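Local atomic coordinates of lipoprotein (Bacillus anthracis, PDB entry 4JG9), a protein that is of unknown function but, as a putative lipoprotein with an all-beta fold, is probably tethered to the cell membrane and may bind lipid. Residues Val53-Thr58 with Leu109-Val114; Pro59-Ile62 with Pro67-Gly70; Thr132-Asp137 with Asn141-Thr146. All coordinates share one frame; numbering follows the deposited sequence.

Followed from the N terminus, the chain enters contact 1 at Val53-Thr58, a loop that meets its partner only 51 residues later, where strand 102-110 runs out into Leu109-Val114. Inside that long loop nests contact 2, the hairpin of Pro59-Ile62 with Pro67-Gly70, which starts directly after Thr58; the two touch where Lys69 NZ reaches Thr58 O. Contact 3, Thr132-Asp137 with Asn141-Thr146, comes afterwards in series and closes a short connection. It spans both antiparallel sheets: strand 131-136 neighbours strand 102-110 of contact 1, whereas strand 142-147 belongs to the sheet holding the hairpin of contact 2, at its other outermost strand.

Contact 1 (Val53-Thr58 with Leu109-Val114); sequences VNWEET and LKQGSV
Two first torsions, one in Trp55 and one in Gln111, bring an indole and an amide chain into layered contact. In Trp55, CG stands anti to the carbonyl carbon and beside the backbone N (chi1 -79°), while the Gln111 side chain leaves with CG opposite its own backbone N (chi1 -171°) and runs fully extended to the amide. The two side chains slide past each other in opposite directions, with the ring and amide planes only 14° apart. Along this overlap Gln111 CB lies 3.5 Å from Trp55 CE3, Gln111 CG passes above the same face, offset toward its rim, and the amide ends beside the root of the indole, NE2 being 3.4 Å from Trp55 CB. The backbone joins in: Gln111 CA sits over the six-membered ring, 3.6 Å from its centroid, a CH-pi contact. Leu109 O approaches differently, in the ring plane at the edge, 3.5 Å from Trp55 CH2.

The setting illustrates how a strand end and an irregular loop can be joined without a hydrogen bond between them. Strand 102-110 gives way here to a type II beta turn from Lys110 to Ser113, closed by Ser113 N to Lys110 O and carrying Gly112 at positive phi; across from it, Trp55 is the centre of an inverse gamma turn. Val53 CG1 lies 3.5 Å above the opposite indole face, so the indole is sandwiched between Val53 of its own loop and Gln111 of the turn. Strand 153-161 contributes Leu154 and Val156, which also touch the indole. The CB of Lys110 points away from the loop, and its NZ is bonded to Ser151 OG and Ser152 O.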
loop_
_atom_site.group_PDB
_atom_site.type_symbol
_atom_site.label_atom_id
_atom_site.label_comp_id
_atom_site.label_asym_id
_atom_site.label_seq_id
_atom_site.Cartn_x
_atom_site.Cartn_y
_atom_site.Cartn_z
ATOM N N VAL A 53 -6.324 19.311 -11.006
ATOM C CA VAL A 53 -6.551 18.178 -11.877
ATOM C C VAL A 53 -7.788 18.435 -12.722
ATOM O O VAL A 53 -8.826 18.852 -12.216
ATOM C CB VAL A 53 -6.688 16.859 -11.081
ATOM C CG1 VAL A 53 -7.220 15.729 -11.962
ATOM C CG2 VAL A 53 -5.347 16.481 -10.450
ATOM N N ASN A 54 -7.666 18.202 -14.016
ATOM C CA ASN A 54 -8.800 18.341 -14.892
ATOM C C ASN A 54 -9.327 16.938 -15.026
ATOM O O ASN A 54 -8.664 16.073 -15.575
ATOM C CB ASN A 54 -8.352 18.887 -16.242
ATOM C CG ASN A 54 -9.508 19.143 -17.184
ATOM O OD1 ASN A 54 -10.667 19.161 -16.776
ATOM N ND2 ASN A 54 -9.195 19.340 -18.457
ATOM N N TRP A 55 -10.529 16.705 -14.524
ATOM C CA TRP A 55 -11.044 15.352 -14.485
ATOM C C TRP A 55 -11.672 14.918 -15.787
ATOM O O TRP A 55 -12.873 14.750 -15.901
ATOM C CB TRP A 55 -11.976 15.163 -13.294
ATOM C CG TRP A 55 -11.207 14.977 -12.034
ATOM C CD1 TRP A 55 -10.911 15.925 -11.112
ATOM C CD2 TRP A 55 -10.594 13.771 -11.580
ATOM N NE1 TRP A 55 -10.166 15.384 -10.103
ATOM C CE2 TRP A 55 -9.960 14.059 -10.367
ATOM C CE3 TRP A 55 -10.527 12.472 -12.079
ATOM C CZ2 TRP A 55 -9.268 13.102 -9.648
ATOM C CZ3 TRP A 55 -9.845 11.528 -11.366
ATOM C CH2 TRP A 55 -9.226 11.842 -10.163
ATOM N N GLU A 56 -10.805 14.737 -16.767
ATOM C CA GLU A 56 -11.178 14.263 -18.073
ATOM C C GLU A 56 -10.053 13.360 -18.531
ATOM O O GLU A 56 -8.902 13.596 -18.199
ATOM C CB GLU A 56 -11.318 15.449 -19.017
ATOM C CG GLU A 56 -11.950 15.131 -20.353
ATOM C CD GLU A 56 -12.130 16.367 -21.210
ATOM O OE1 GLU A 56 -12.258 17.468 -20.652
ATOM O OE2 GLU A 56 -12.140 16.234 -22.443
ATOM N N GLU A 57 -10.379 12.336 -19.303
ATOM C CA GLU A 57 -9.369 11.420 -19.810
ATOM C C GLU A 57 -8.339 12.200 -20.611
ATOM O O GLU A 57 -8.704 13.076 -21.399
ATOM C CB GLU A 57 -10.010 10.361 -20.697
ATOM C CG GLU A 57 -9.021 9.409 -21.332
ATOM C CD GLU A 57 -9.690 8.403 -22.251
ATOM O OE1 GLU A 57 -9.371 7.197 -22.162
ATOM O OE2 GLU A 57 -10.528 8.822 -23.079
ATOM N N THR A 58 -7.061 11.926 -20.365
ATOM C CA THR A 58 -5.974 12.548 -21.117
ATOM C C THR A 58 -6.063 12.107 -22.582
ATOM O O THR A 58 -6.249 10.922 -22.869
ATOM C CB THR A 58 -4.604 12.148 -20.541
ATOM O OG1 THR A 58 -4.472 12.665 -19.216
ATOM C CG2 THR A 58 -3.494 12.715 -21.371
ATOM N N LEU A 109 -5.470 8.031 -7.420
ATOM C CA LEU A 109 -6.708 8.359 -6.716
ATOM C C LEU A 109 -7.863 8.400 -7.689
ATOM O O LEU A 109 -7.759 8.967 -8.783
ATOM C CB LEU A 109 -6.611 9.702 -5.996
ATOM C CG LEU A 109 -5.671 9.693 -4.790
ATOM C CD1 LEU A 109 -4.357 10.374 -5.133
ATOM C CD2 LEU A 109 -6.341 10.326 -3.575
ATOM N N LYS A 110 -8.972 7.806 -7.284
ATOM C CA LYS A 110 -10.160 7.848 -8.096
ATOM C C LYS A 110 -10.767 9.235 -8.005
ATOM O O LYS A 110 -10.526 9.975 -7.043
ATOM C CB LYS A 110 -11.172 6.797 -7.629
ATOM C CG LYS A 110 -12.237 6.498 -8.662
ATOM C CD LYS A 110 -13.141 5.381 -8.227
ATOM C CE LYS A 110 -14.119 5.083 -9.351
ATOM N NZ LYS A 110 -15.082 4.012 -8.998
ATOM N N GLN A 111 -11.539 9.594 -9.021
ATOM C CA GLN A 111 -12.272 10.843 -9.004
ATOM C C GLN A 111 -13.167 10.874 -7.781
ATOM O O GLN A 111 -13.843 9.887 -7.486
ATOM C CB GLN A 111 -13.111 10.969 -10.255
ATOM C CG GLN A 111 -13.736 12.309 -10.418
ATOM C CD GLN A 111 -14.529 12.384 -11.692
ATOM O OE1 GLN A 111 -14.893 11.357 -12.262
ATOM N NE2 GLN A 111 -14.787 13.597 -12.163
ATOM N N GLY A 112 -13.113 11.971 -7.033
ATOM C CA GLY A 112 -13.938 12.120 -5.845
ATOM C C GLY A 112 -13.398 11.435 -4.596
ATOM O O GLY A 112 -14.072 11.367 -3.573
ATOM N N SER A 113 -12.169 10.942 -4.671
ATOM C CA SER A 113 -11.560 10.216 -3.568
ATOM C C SER A 113 -10.404 11.000 -2.941
ATOM O O SER A 113 -9.713 11.761 -3.627
ATOM C CB SER A 113 -11.063 8.854 -4.066
ATOM O OG SER A 113 -10.329 8.169 -3.072
ATOM N N VAL A 114 -10.209 10.830 -1.635
ATOM C CA VAL A 114 -9.036 11.381 -0.957
ATOM C C VAL A 114 -8.176 10.223 -0.463
ATOM O O VAL A 114 -7.279 10.393 0.358
ATOM C CB VAL A 114 -9.428 12.302 0.224
ATOM C CG1 VAL A 114 -10.141 13.541 -0.283
ATOM C CG2 VAL A 114 -10.286 11.544 1.233
#

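Contact 2 (Pro59-Ile62 with Pro67-Gly70); sequences PSFI and PLKG
Pro59 lies beside the amino group of Lys69, its carbonyl carbon 3.7 Å from Lys69 NZ, and leads into the first strand of a beta hairpin, 60-63 with 66-69. At Ser60, OG accepts a hydrogen bond of 2.9 Å from Lys69 NZ; the lysine chain is bent at its last torsion (chi4 -58°), which turns the amino group toward the Ser60 hydroxyl. The same hydroxyl is bonded to Asp79, and the same amino group to Thr58 O.

Phe61 forms an antiparallel hydrogen-bonded pair with Leu68. Its N gives a 3.0 Å bond to Leu68 O, and its O receives a 2.8 Å bond from Leu68 N. Because CG lies between the backbone N and the carbonyl carbon (chi1 63°), the ring folds over the partner strand: Leu68 CB stands over one face, 4.0 Å from the ring centroid, as a CH-pi contact. Ala76 of strand 75-78 touches both side chains on this face of the sheet.

Ile62 pairs with Pro67 as a non-hydrogen-bonded pair, and its CD1 comes within 3.9 Å of Pro67 N. The axes of the short segments 60-62 and 67-69 run at 136°, well short of exactly antiparallel, so the hairpin is strongly twisted.

One sheet face is thus apolar through Phe61 and Leu68, while the other mixes the Ser60-Lys69 bond with the Ile62-Pro67 contact. Asp79, which bonds Ser60 OG, and Glu57, in a long, weak ion pair with Lys69 NZ, would probably help balance the lysine's charge.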
loop_
_atom_site.group_PDB
_atom_site.type_symbol
_atom_site.label_atom_id
_atom_site.label_comp_id
_atom_site.label_asym_id
_atom_site.label_seq_id
_atom_site.Cartn_x
_atom_site.Cartn_y
_atom_site.Cartn_z
ATOM N N PRO A 59 -5.996 13.060 -23.519
ATOM C CA PRO A 59 -6.144 12.679 -24.932
ATOM C C PRO A 59 -4.965 11.854 -25.451
ATOM O O PRO A 59 -3.832 12.022 -24.990
ATOM C CB PRO A 59 -6.208 14.030 -25.659
ATOM C CG PRO A 59 -5.552 14.993 -24.753
ATOM C CD PRO A 59 -5.869 14.517 -23.351
ATOM N N SER A 60 -5.236 10.950 -26.386
ATOM C CA SER A 60 -4.172 10.156 -26.992
ATOM C C SER A 60 -3.397 10.986 -28.010
ATOM O O SER A 60 -3.950 11.885 -28.642
ATOM C CB SER A 60 -4.754 8.927 -27.695
ATOM O OG SER A 60 -5.481 8.113 -26.808
ATOM N N PHE A 61 -2.134 10.635 -28.213
ATOM C CA PHE A 61 -1.321 11.266 -29.242
ATOM C C PHE A 61 -0.395 10.212 -29.824
ATOM O O PHE A 61 -0.125 9.174 -29.188
ATOM C CB PHE A 61 -0.517 12.450 -28.686
ATOM C CG PHE A 61 0.481 12.062 -27.639
ATOM C CD1 PHE A 61 1.809 11.828 -27.978
ATOM C CD2 PHE A 61 0.105 11.946 -26.310
ATOM C CE1 PHE A 61 2.739 11.471 -27.015
ATOM C CE2 PHE A 61 1.033 11.589 -25.339
ATOM C CZ PHE A 61 2.350 11.350 -25.692
ATOM N N ILE A 62 0.144 10.513 -30.996
ATOM C CA ILE A 62 1.018 9.596 -31.700
ATOM C C ILE A 62 2.473 9.965 -31.528
ATOM O O ILE A 62 2.881 11.106 -31.757
ATOM C CB ILE A 62 0.723 9.573 -33.220
ATOM C CG1 ILE A 62 -0.718 9.137 -33.481
ATOM C CG2 ILE A 62 1.682 8.629 -33.926
ATOM C CD1 ILE A 62 -0.983 7.664 -33.154
ATOM N N PRO A 67 0.068 4.900 -30.638
ATOM C CA PRO A 67 -0.758 5.679 -29.712
ATOM C C PRO A 67 -0.251 5.680 -28.274
ATOM O O PRO A 67 0.124 4.647 -27.746
ATOM C CB PRO A 67 -2.123 5.005 -29.812
ATOM C CG PRO A 67 -1.843 3.640 -30.309
ATOM C CD PRO A 67 -0.654 3.754 -31.200
ATOM N N LEU A 68 -0.261 6.853 -27.658
ATOM C CA LEU A 68 0.239 7.033 -26.308
ATOM C C LEU A 68 -0.687 7.886 -25.463
ATOM O O LEU A 68 -1.382 8.746 -25.976
ATOM C CB LEU A 68 1.611 7.700 -26.352
ATOM C CG LEU A 68 2.856 6.866 -26.094
ATOM C CD1 LEU A 68 2.783 5.510 -26.759
ATOM C CD2 LEU A 68 4.092 7.619 -26.536
ATOM N N LYS A 69 -0.687 7.644 -24.159
ATOM C CA LYS A 69 -1.434 8.478 -23.232
ATOM C C LYS A 69 -0.537 9.027 -22.142
ATOM O O LYS A 69 0.214 8.294 -21.520
ATOM C CB LYS A 69 -2.609 7.729 -22.622
ATOM C CG LYS A 69 -3.880 7.859 -23.426
ATOM C CD LYS A 69 -5.101 7.548 -22.593
ATOM C CE LYS A 69 -6.339 7.461 -23.466
ATOM N NZ LYS A 69 -6.579 8.715 -24.220
ATOM N N GLY A 70 -0.625 10.325 -21.907
ATOM C CA GLY A 70 0.169 10.954 -20.875
ATOM C C GLY A 70 0.564 12.355 -21.269
ATOM O O GLY A 70 -0.179 13.044 -21.949
#

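Contact 3 (Thr132-Asp137 with Asn141-Thr146); sequences TSNTID and NELPLT
The contact lies where a short connection joins the two sheets of this all-beta fold, strand 142-147 on one side and the broken strand 131-136 on the other. Leu143 is the central side chain: its CG lies opposite the backbone N (chi1 -175°), which sends both methyls toward the preceding segment. There they meet the amide of Asn134, which approaches from the opposite direction. Leu143 CD2 is 3.6 Å from Asn134 ND2, and Leu143 CD1 is close to the same nitrogen, so the amide nitrogen rests against the forked end of the leucine. Ile136 CG2 adds an apolar contact to Leu143 CD2, at 4.2 Å.

A second meeting involves Thr132 and Leu145, whose side chains cross at about a right angle; Thr132 CG2 touches Leu145 CD2 at 3.9 Å. The methyl can face Leu145 because OG1 is turned between the backbone N and the carbonyl carbon (chi1 60°), where it donates a 2.8 Å hydrogen bond to Asn134 O, in that carbonyl's plane. OG1 is also bonded to Leu104 N, so two polar partners fix its rotation.

As a general example, the arrangement shows side chains bridging strands that are not paired: Thr132 and Ile136 bond through their backbones to Leu104 and Gly102, whereas Leu143 and Leu145 bond to Trp92 and Ile90 of strand 88-94, whose Phe94 touches both Ile136 and Leu143. The chain turns a corner at Ser133 and Asn134. At the closed end a water spans the backbones, donating to Asp137 O at 2.7 Å and accepting from Asn141 N at 2.6 Å, while Asp137 OD1 is bonded to Thr139 OG1.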
loop_
_atom_site.group_PDB
_atom_site.type_symbol
_atom_site.label_atom_id
_atom_site.label_comp_id
_atom_site.label_asym_id
_atom_site.label_seq_id
_atom_site.Cartn_x
_atom_site.Cartn_y
_atom_site.Cartn_z
ATOM N N THR A 132 8.498 1.117 -8.221
ATOM C CA THR A 132 9.204 0.065 -8.941
ATOM C C THR A 132 10.415 -0.374 -8.138
ATOM O O THR A 132 10.945 0.416 -7.355
ATOM C CB THR A 132 9.700 0.551 -10.298
ATOM O OG1 THR A 132 10.610 1.654 -10.113
ATOM C CG2 THR A 132 8.512 0.987 -11.169
ATOM N N SER A 133 10.859 -1.618 -8.310
ATOM C CA SER A 133 12.068 -2.043 -7.605
ATOM C C SER A 133 13.283 -1.547 -8.347
ATOM O O SER A 133 14.376 -1.449 -7.779
ATOM C CB SER A 133 12.159 -3.559 -7.438
ATOM O OG SER A 133 12.207 -4.214 -8.685
ATOM N N ASN A 134 13.100 -1.216 -9.620
ATOM C CA ASN A 134 14.238 -0.779 -10.430
ATOM C C ASN A 134 14.368 0.736 -10.496
ATOM O O ASN A 134 13.396 1.476 -10.305
ATOM C CB ASN A 134 14.133 -1.360 -11.834
ATOM C CG ASN A 134 12.945 -0.816 -12.593
ATOM O OD1 ASN A 134 11.792 -1.064 -12.222
ATOM N ND2 ASN A 134 13.218 -0.099 -13.682
ATOM N N THR A 135 15.582 1.191 -10.772
ATOM C CA THR A 135 15.883 2.609 -10.867
ATOM C C THR A 135 15.865 2.997 -12.329
ATOM O O THR A 135 16.487 2.318 -13.147
ATOM C CB THR A 135 17.293 2.885 -10.318
ATOM O OG1 THR A 135 17.392 2.407 -8.971
ATOM C CG2 THR A 135 17.627 4.367 -10.388
ATOM N N ILE A 136 15.149 4.062 -12.678
ATOM C CA ILE A 136 15.151 4.535 -14.061
ATOM C C ILE A 136 16.036 5.767 -14.186
ATOM O O ILE A 136 16.417 6.362 -13.176
ATOM C CB ILE A 136 13.730 4.886 -14.567
ATOM C CG1 ILE A 136 13.231 6.163 -13.897
ATOM C CG2 ILE A 136 12.755 3.731 -14.342
ATOM C CD1 ILE A 136 11.927 6.660 -14.433
ATOM N N ASP A 137 16.366 6.131 -15.426
ATOM C CA ASP A 137 17.131 7.340 -15.736
ATOM C C ASP A 137 16.828 7.783 -17.171
ATOM O O ASP A 137 15.950 7.213 -17.823
ATOM C CB ASP A 137 18.632 7.110 -15.536
ATOM C CG ASP A 137 19.168 5.952 -16.371
ATOM O OD1 ASP A 137 18.618 5.665 -17.460
ATOM O OD2 ASP A 137 20.125 5.294 -15.918
ATOM N N ASN A 141 14.260 4.908 -21.297
ATOM C CA ASN A 141 13.389 5.015 -22.454
ATOM C C ASN A 141 12.039 4.331 -22.297
ATOM O O ASN A 141 11.006 4.972 -22.390
ATOM C CB ASN A 141 14.106 4.534 -23.708
ATOM C CG ASN A 141 15.275 5.417 -24.072
ATOM O OD1 ASN A 141 15.365 6.559 -23.633
ATOM N ND2 ASN A 141 16.181 4.889 -24.876
ATOM N N GLU A 142 12.049 3.027 -22.061
ATOM C CA GLU A 142 10.801 2.291 -21.904
ATOM C C GLU A 142 10.858 1.203 -20.837
ATOM O O GLU A 142 11.905 0.641 -20.560
ATOM C CB GLU A 142 10.319 1.731 -23.242
ATOM C CG GLU A 142 11.048 0.491 -23.711
ATOM C CD GLU A 142 10.550 -0.002 -25.052
ATOM O OE1 GLU A 142 10.183 0.832 -25.899
ATOM O OE2 GLU A 142 10.535 -1.228 -25.259
ATOM N N LEU A 143 9.706 0.909 -20.251
ATOM C CA LEU A 143 9.594 -0.036 -19.145
ATOM C C LEU A 143 8.173 -0.592 -19.026
ATOM O O LEU A 143 7.203 0.159 -18.964
ATOM C CB LEU A 143 10.017 0.643 -17.827
ATOM C CG LEU A 143 10.062 -0.248 -16.567
ATOM C CD1 LEU A 143 11.213 -1.230 -16.627
ATOM C CD2 LEU A 143 10.116 0.567 -15.284
ATOM N N PRO A 144 8.044 -1.920 -18.981
ATOM C CA PRO A 144 6.730 -2.552 -18.827
ATOM C C PRO A 144 6.289 -2.591 -17.377
ATOM O O PRO A 144 7.064 -2.975 -16.520
ATOM C CB PRO A 144 6.949 -3.972 -19.345
ATOM C CG PRO A 144 8.416 -4.174 -19.395
ATOM C CD PRO A 144 9.131 -2.904 -19.036
ATOM N N LEU A 145 5.068 -2.140 -17.118
ATOM C CA LEU A 145 4.515 -2.129 -15.775
ATOM C C LEU A 145 3.162 -2.822 -15.762
ATOM O O LEU A 145 2.286 -2.533 -16.593
ATOM C CB LEU A 145 4.337 -0.692 -15.292
ATOM C CG LEU A 145 5.614 0.138 -15.192
ATOM C CD1 LEU A 145 5.281 1.557 -14.737
ATOM C CD2 LEU A 145 6.585 -0.527 -14.241
ATOM N N THR A 146 2.975 -3.728 -14.816
ATOM C CA THR A 146 1.694 -4.402 -14.688
ATOM C C THR A 146 0.838 -3.663 -13.667
ATOM O O THR A 146 1.237 -3.479 -12.504
ATOM C CB THR A 146 1.871 -5.877 -14.299
ATOM O OG1 THR A 146 2.677 -6.528 -15.290
ATOM C CG2 THR A 146 0.530 -6.586 -14.225
HETATM O O HOH W 1 14.521 7.226 -20.086
#